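Local coordinates for CREG-like beta-barrel domain-containing protein (Agrobacterium tumefaciens, PDB 3DNH) that is of unknown function but carries a split-barrel domain of the CREG and pyridoxamine 5'-phosphate oxidase type, consistent with a relationship to FMN-binding proteins, at residues A[36-40]-A[228-234]; A[202-206]-A[251-255]. Residues are numbered along the deposited sequence.

Overall arrangement
Strands between residues 41 and 157 form the six-stranded antiparallel barrel of the CREG-like domain; the C-terminal part adds helices 180-194, 199-206 and 244-254 and a small three-stranded sheet. Contact 1 closes a loop of 187 residues, bringing the end of helix 28-38, just ahead of the first barrel strand, against strand 232-236, an outermost strand of that sheet within this chain, and so joins barrel to C-terminal part. Contact 2 lies within the C-terminal part and pairs helices 199-206 and 244-254. The segments alternate along the chain, so the two loops cross rather than nest. Their centres are about 17 Å apart, yet they touch where Ala233 CB meets Ala204 CB at 4.2 Å.

Contact 1 of 2, residues A[36-40]-A[228-234]; sequences LHTSR and SASDLAR
Leu36 and His37 lie near the C-terminal end of helix 28-38; extended Ser39 (phi/psi -99/123) carries the chain to Arg40. It comes closest to 228-234, a turn then a strand, at Thr38–Leu232 (CA–CA 4.9 Å). His37 (chi1 m) lays its ring against the guanidinium of Arg234 (chi1 to chi3 t): centres 4.1 Å apart, planes at 26°, Arg234 CD 3.5 Å from His37 CG. Asp225 accepts a hydrogen bond from His37 and forms a salt bridge with Arg234, which has a second to Asp220. A water lies 2.8 Å from both His37 O and Ala233 O. Thr38 CG2 sits 3.5 Å from Arg234 N. So the helix end ahead of the first barrel strand packs on an outermost strand of the antiparallel C-terminal sheet. At Arg40, CG packs on Leu232 CD1 (3.5 Å); NH1 gives a very short 2.4 Å bond to backbone Ser228 O, NH2 a weak 2.8 Å one to Asp231 O. Asp231 N, 3.1 Å from Ser228 OG, closes an ST motif.

Contact 2 of 2, residues A[202-206]-A[251-255]; sequences RLAVL and LAQLL
Two helix ends meet here in an almost wholly apolar, leucine-lined contact at the far side of the C-terminal part, about 21 Å between its centre and the centre of the chain. Both segments are helical, 202-206 throughout and 251-255 up to Leu254; Leu255 is the first residue to leave helical angles (phi/psi -84/20), although its N still bonds to Leu251 O at 3.0 Å. The backbones stay well apart, with Leu203 nearest Leu255 (CA–CA 7.7 Å) and Leu206 nearest Leu254 (8.1 Å), so side chains bridge the gap. Leu203, in the m,t rotamer, starts off sideways, but its CD2 reaches Leu251 CD2 at 3.8 Å and Leu255 CD2 at 3.9 Å. One turn on, Leu206 points toward the partner: its CD2 presses on Leu254 CD2 at 3.4 Å, and its CD1 lies 4.1 Å from Leu255 CD2. Leu254 and Leu255 both have chi1 m and chi2 t. Arg202 flanks the leucines, with NE 3.8 Å from Leu255 CD2 and NH1 3.4 Å from Leu255 O. Beneath, Leu235 of strand 232-236 touches Leu203, Leu206 and Leu254, while Leu226 and Ile224 of strand 223-227 meet Leu203 and Leu251 respectively. The arrangement is a two-layer alpha+beta one, the ends of two helices meeting over a small antiparallel sheet with leucines filling the seam between them.

Contact 1 of 2, residues A[36-40]-A[228-234]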
ATOM      1  N   LEU A  36      -4.770  12.912   0.259  1.00 36.92           N
ATOM      2  CA  LEU A  36      -5.673  12.642   1.343  1.00 37.55           C
ATOM      3  C   LEU A  36      -7.072  12.273   0.835  1.00 37.09           C
ATOM      4  O   LEU A  36      -7.675  11.278   1.305  1.00 37.29           O
ATOM      5  CB  LEU A  36      -5.770  13.819   2.294  1.00 37.10           C
ATOM      6  CG  LEU A  36      -6.787  13.742   3.434  1.00 36.56           C
ATOM      7  CD1 LEU A  36      -6.421  12.738   4.500  1.00 35.33           C
ATOM      8  CD2 LEU A  36      -6.882  15.179   4.016  1.00 33.63           C
ATOM      9  N   HIS A  37      -7.558  13.043  -0.122  1.00 36.94           N
ATOM     10  CA  HIS A  37      -8.939  12.898  -0.544  1.00 37.17           C
ATOM     11  C   HIS A  37      -9.176  11.846  -1.620  1.00 37.43           C
ATOM     12  O   HIS A  37     -10.331  11.455  -1.874  1.00 36.36           O
ATOM     13  CB  HIS A  37      -9.512  14.249  -0.965  1.00 36.90           C
ATOM     14  CG  HIS A  37      -9.888  15.136   0.204  1.00 37.86           C
ATOM     15  ND1 HIS A  37     -11.176  15.209   0.696  1.00 38.07           N
ATOM     16  CD2 HIS A  37      -9.148  15.975   0.973  1.00 36.41           C
ATOM     17  CE1 HIS A  37     -11.210  16.035   1.738  1.00 36.43           C
ATOM     18  NE2 HIS A  37      -9.992  16.519   1.920  1.00 36.29           N
ATOM     19  N   THR A  38      -8.108  11.439  -2.289  1.00 36.97           N
ATOM     20  CA  THR A  38      -8.257  10.621  -3.476  1.00 37.62           C
ATOM     21  C   THR A  38      -7.559   9.271  -3.342  1.00 38.16           C
ATOM     22  O   THR A  38      -7.417   8.543  -4.338  1.00 38.65           O
ATOM     23  CB  THR A  38      -7.788  11.353  -4.782  1.00 39.04           C
ATOM     24  OG1 THR A  38      -6.391  11.708  -4.677  1.00 37.71           O
ATOM     25  CG2 THR A  38      -8.626  12.618  -5.057  1.00 37.27           C
ATOM     26  N   SER A  39      -7.119   8.931  -2.145  1.00 37.79           N
ATOM     27  CA  SER A  39      -6.512   7.586  -1.934  1.00 39.48           C
ATOM     28  C   SER A  39      -7.503   6.597  -1.320  1.00 38.86           C
ATOM     29  O   SER A  39      -8.050   6.870  -0.253  1.00 38.51           O
ATOM     30  CB  SER A  39      -5.214   7.688  -1.089  1.00 38.38           C
ATOM     31  OG  SER A  39      -4.309   8.618  -1.719  1.00 41.05           O
ATOM     32  N   ARG A  40      -7.739   5.459  -1.994  1.00 39.77           N
ATOM     33  CA  ARG A  40      -8.583   4.368  -1.441  1.00 41.34           C
ATOM     34  C   ARG A  40      -7.842   3.485  -0.441  1.00 42.43           C
ATOM     35  O   ARG A  40      -8.338   3.209   0.641  1.00 42.17           O
ATOM     36  CB  ARG A  40      -9.190   3.448  -2.531  1.00 41.21           C
ATOM     37  CG  ARG A  40     -10.583   3.888  -3.063  1.00 42.35           C
ATOM     38  CD  ARG A  40     -11.235   2.779  -4.051  1.00 44.16           C
ATOM     39  NE  ARG A  40     -12.694   2.912  -4.123  1.00 48.27           N
ATOM     40  CZ  ARG A  40     -13.342   3.525  -5.103  1.00 48.91           C
ATOM     41  NH1 ARG A  40     -14.670   3.593  -5.084  1.00 48.62           N
ATOM     42  NH2 ARG A  40     -12.672   4.031  -6.142  1.00 51.54           N
ATOM     43  N   SER A 228     -15.987   6.518  -8.046  1.00 41.63           N
ATOM     44  CA  SER A 228     -16.492   5.510  -8.979  1.00 41.51           C
ATOM     45  C   SER A 228     -16.024   4.194  -8.408  1.00 42.46           C
ATOM     46  O   SER A 228     -15.458   4.170  -7.315  1.00 43.34           O
ATOM     47  CB  SER A 228     -15.918   5.716 -10.365  1.00 41.83           C
ATOM     48  OG  SER A 228     -14.538   5.399 -10.383  1.00 42.39           O
ATOM     49  N   ALA A 229     -16.262   3.098  -9.128  1.00 42.16           N
ATOM     50  CA  ALA A 229     -15.818   1.785  -8.687  1.00 42.59           C
ATOM     51  C   ALA A 229     -14.283   1.625  -8.597  1.00 42.71           C
ATOM     52  O   ALA A 229     -13.785   1.084  -7.613  1.00 42.36           O
ATOM     53  CB  ALA A 229     -16.405   0.709  -9.568  1.00 43.21           C
ATOM     54  N   SER A 230     -13.549   2.077  -9.621  1.00 42.72           N
ATOM     55  CA  SER A 230     -12.083   1.948  -9.635  1.00 42.93           C
ATOM     56  C   SER A 230     -11.297   3.176  -9.162  1.00 42.11           C
ATOM     57  O   SER A 230     -10.123   3.032  -8.810  1.00 42.02           O
ATOM     58  CB  SER A 230     -11.577   1.496 -11.012  1.00 43.93           C
ATOM     59  OG  SER A 230     -11.858   2.458 -12.020  1.00 46.22           O
ATOM     60  N   ASP A 231     -11.934   4.356  -9.116  1.00 41.72           N
ATOM     61  CA  ASP A 231     -11.220   5.607  -8.833  1.00 39.90           C
ATOM     62  C   ASP A 231     -11.886   6.585  -7.850  1.00 38.59           C
ATOM     63  O   ASP A 231     -13.062   6.482  -7.534  1.00 37.75           O
ATOM     64  CB  ASP A 231     -10.914   6.328 -10.148  1.00 40.44           C
ATOM     65  CG  ASP A 231      -9.562   7.050 -10.133  1.00 44.68           C
ATOM     66  OD1 ASP A 231      -9.175   7.540 -11.222  1.00 49.71           O
ATOM     67  OD2 ASP A 231      -8.873   7.120  -9.064  1.00 43.59           O
ATOM     68  N   LEU A 232     -11.098   7.540  -7.362  1.00 36.54           N
ATOM     69  CA  LEU A 232     -11.589   8.638  -6.519  1.00 36.28           C
ATOM     70  C   LEU A 232     -11.115   9.938  -7.163  1.00 36.24           C
ATOM     71  O   LEU A 232     -10.005   9.974  -7.746  1.00 36.39           O
ATOM     72  CB  LEU A 232     -11.037   8.550  -5.066  1.00 34.87           C
ATOM     73  CG  LEU A 232     -11.333   7.300  -4.223  1.00 34.46           C
ATOM     74  CD1 LEU A 232     -10.560   7.344  -2.902  1.00 32.33           C
ATOM     75  CD2 LEU A 232     -12.842   7.096  -3.982  1.00 35.09           C
ATOM     76  N   ALA A 233     -11.928  10.986  -7.021  1.00 36.69           N
ATOM     77  CA  ALA A 233     -11.594  12.327  -7.511  1.00 37.63           C
ATOM     78  C   ALA A 233     -11.943  13.386  -6.467  1.00 37.88           C
ATOM     79  O   ALA A 233     -12.813  13.159  -5.569  1.00 36.74           O
ATOM     80  CB  ALA A 233     -12.333  12.629  -8.841  1.00 38.16           C
ATOM     81  N   ARG A 234     -11.223  14.509  -6.539  1.00 37.21           N
ATOM     82  CA  ARG A 234     -11.573  15.701  -5.776  1.00 37.53           C
ATOM     83  C   ARG A 234     -11.533  16.926  -6.684  1.00 37.39           C
ATOM     84  O   ARG A 234     -10.489  17.248  -7.264  1.00 38.13           O
ATOM     85  CB  ARG A 234     -10.666  15.924  -4.541  1.00 38.48           C
ATOM     86  CG  ARG A 234     -11.159  17.154  -3.766  1.00 41.60           C
ATOM     87  CD  ARG A 234     -10.481  17.353  -2.491  1.00 44.96           C
ATOM     88  NE  ARG A 234     -10.886  18.558  -1.760  1.00 45.46           N
ATOM     89  CZ  ARG A 234     -12.029  18.767  -1.086  1.00 44.81           C
ATOM     90  NH1 ARG A 234     -13.020  17.859  -1.049  1.00 40.67           N
ATOM     91  NH2 ARG A 234     -12.164  19.929  -0.419  1.00 40.08           N
TER
HETATM   92  O   HOH W   1     -12.705  11.377  -3.382  1.00 27.60           O
HETATM   93  O   HOH W   2      -9.695   4.582  -6.263  1.00 38.79           O

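Contact 2 of 2, residues A[202-206]-A[251-255]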
ATOM      1  N   ARG A 202     -19.186  14.423 -15.077  1.00 40.52           N
ATOM      2  CA  ARG A 202     -18.688  15.729 -15.565  1.00 40.24           C
ATOM      3  C   ARG A 202     -17.765  16.430 -14.560  1.00 39.77           C
ATOM      4  O   ARG A 202     -16.743  17.023 -14.948  1.00 39.36           O
ATOM      5  CB  ARG A 202     -19.825  16.665 -15.986  1.00 40.01           C
ATOM      6  CG  ARG A 202     -20.406  16.299 -17.345  1.00 41.00           C
ATOM      7  CD  ARG A 202     -21.774  16.943 -17.649  1.00 42.99           C
ATOM      8  NE  ARG A 202     -21.789  18.392 -17.420  1.00 49.55           N
ATOM      9  CZ  ARG A 202     -22.501  19.280 -18.128  1.00 52.36           C
ATOM     10  NH1 ARG A 202     -22.437  20.575 -17.807  1.00 52.08           N
ATOM     11  NH2 ARG A 202     -23.257  18.893 -19.163  1.00 51.69           N
ATOM     12  N   LEU A 203     -18.139  16.390 -13.293  1.00 37.63           N
ATOM     13  CA  LEU A 203     -17.330  16.991 -12.205  1.00 39.30           C
ATOM     14  C   LEU A 203     -16.034  16.227 -12.002  1.00 39.33           C
ATOM     15  O   LEU A 203     -14.985  16.847 -11.791  1.00 38.96           O
ATOM     16  CB  LEU A 203     -18.104  17.036 -10.870  1.00 37.79           C
ATOM     17  CG  LEU A 203     -19.434  17.790 -10.867  1.00 40.78           C
ATOM     18  CD1 LEU A 203     -20.155  17.576  -9.541  1.00 38.26           C
ATOM     19  CD2 LEU A 203     -19.193  19.305 -11.112  1.00 39.91           C
ATOM     20  N   ALA A 204     -16.102  14.892 -12.087  1.00 39.34           N
ATOM     21  CA  ALA A 204     -14.904  14.081 -11.938  1.00 40.13           C
ATOM     22  C   ALA A 204     -13.907  14.349 -13.079  1.00 41.27           C
ATOM     23  O   ALA A 204     -12.695  14.442 -12.846  1.00 41.45           O
ATOM     24  CB  ALA A 204     -15.252  12.638 -11.844  1.00 39.97           C
ATOM     25  N   VAL A 205     -14.420  14.506 -14.300  1.00 41.74           N
ATOM     26  CA  VAL A 205     -13.554  14.844 -15.438  1.00 42.08           C
ATOM     27  C   VAL A 205     -12.902  16.223 -15.252  1.00 41.70           C
ATOM     28  O   VAL A 205     -11.712  16.341 -15.461  1.00 41.07           O
ATOM     29  CB  VAL A 205     -14.232  14.623 -16.837  1.00 42.31           C
ATOM     30  CG1 VAL A 205     -14.840  13.216 -16.944  1.00 41.59           C
ATOM     31  CG2 VAL A 205     -15.276  15.658 -17.109  1.00 44.04           C
ATOM     32  N   LEU A 206     -13.668  17.234 -14.808  1.00 42.28           N
ATOM     33  CA  LEU A 206     -13.111  18.549 -14.376  1.00 42.77           C
ATOM     34  C   LEU A 206     -12.002  18.417 -13.334  1.00 42.88           C
ATOM     35  O   LEU A 206     -11.050  19.197 -13.315  1.00 42.99           O
ATOM     36  CB  LEU A 206     -14.195  19.446 -13.759  1.00 43.24           C
ATOM     37  CG  LEU A 206     -15.026  20.521 -14.471  1.00 46.48           C
ATOM     38  CD1 LEU A 206     -16.404  20.073 -14.732  1.00 47.32           C
ATOM     39  CD2 LEU A 206     -15.078  21.750 -13.542  1.00 48.31           C
ATOM     40  N   LEU A 251     -20.734  26.171  -8.699  1.00 48.09           N
ATOM     41  CA  LEU A 251     -21.017  24.994  -9.525  1.00 49.29           C
ATOM     42  C   LEU A 251     -21.311  25.409 -10.960  1.00 48.63           C
ATOM     43  O   LEU A 251     -20.854  24.754 -11.917  1.00 48.78           O
ATOM     44  CB  LEU A 251     -22.192  24.163  -8.968  1.00 49.60           C
ATOM     45  CG  LEU A 251     -22.045  22.721  -8.441  1.00 54.43           C
ATOM     46  CD1 LEU A 251     -23.256  21.918  -8.910  1.00 55.08           C
ATOM     47  CD2 LEU A 251     -20.771  21.989  -8.872  1.00 55.79           C
ATOM     48  N   ALA A 252     -22.069  26.498 -11.094  1.00 48.14           N
ATOM     49  CA  ALA A 252     -22.525  27.009 -12.390  1.00 47.71           C
ATOM     50  C   ALA A 252     -21.362  27.532 -13.240  1.00 47.83           C
ATOM     51  O   ALA A 252     -21.324  27.299 -14.457  1.00 47.90           O
ATOM     52  CB  ALA A 252     -23.601  28.103 -12.197  1.00 47.10           C
ATOM     53  N   GLN A 253     -20.444  28.264 -12.606  1.00 47.40           N
ATOM     54  CA  GLN A 253     -19.163  28.651 -13.216  1.00 47.72           C
ATOM     55  C   GLN A 253     -18.434  27.408 -13.731  1.00 47.15           C
ATOM     56  O   GLN A 253     -18.049  27.346 -14.893  1.00 47.30           O
ATOM     57  CB  GLN A 253     -18.293  29.449 -12.214  1.00 47.82           C
ATOM     58  CG  GLN A 253     -16.745  29.312 -12.358  1.00 50.16           C
ATOM     59  CD  GLN A 253     -16.034  28.549 -11.189  1.00 55.43           C
ATOM     60  OE1 GLN A 253     -14.798  28.402 -11.195  1.00 57.79           O
ATOM     61  NE2 GLN A 253     -16.801  28.090 -10.196  1.00 51.70           N
ATOM     62  N   LEU A 254     -18.307  26.399 -12.890  1.00 46.40           N
ATOM     63  CA  LEU A 254     -17.503  25.256 -13.222  1.00 45.83           C
ATOM     64  C   LEU A 254     -18.039  24.496 -14.402  1.00 45.15           C
ATOM     65  O   LEU A 254     -17.299  24.045 -15.230  1.00 45.08           O
ATOM     66  CB  LEU A 254     -17.423  24.296 -12.035  1.00 45.21           C
ATOM     67  CG  LEU A 254     -16.499  24.587 -10.880  1.00 47.10           C
ATOM     68  CD1 LEU A 254     -16.958  23.942  -9.625  1.00 50.45           C
ATOM     69  CD2 LEU A 254     -15.129  24.164 -11.203  1.00 46.31           C
ATOM     70  N   LEU A 255     -19.335  24.321 -14.440  1.00 44.83           N
ATOM     71  CA  LEU A 255     -19.936  23.436 -15.421  1.00 45.50           C
ATOM     72  C   LEU A 255     -20.170  24.115 -16.777  1.00 47.33           C
ATOM     73  O   LEU A 255     -20.959  23.639 -17.616  1.00 47.87           O
ATOM     74  CB  LEU A 255     -21.228  22.844 -14.864  1.00 45.04           C
ATOM     75  CG  LEU A 255     -20.976  21.732 -13.840  1.00 44.08           C
ATOM     76  CD1 LEU A 255     -22.203  21.450 -12.984  1.00 41.18           C
ATOM     77  CD2 LEU A 255     -20.482  20.486 -14.580  1.00 44.27           C
TER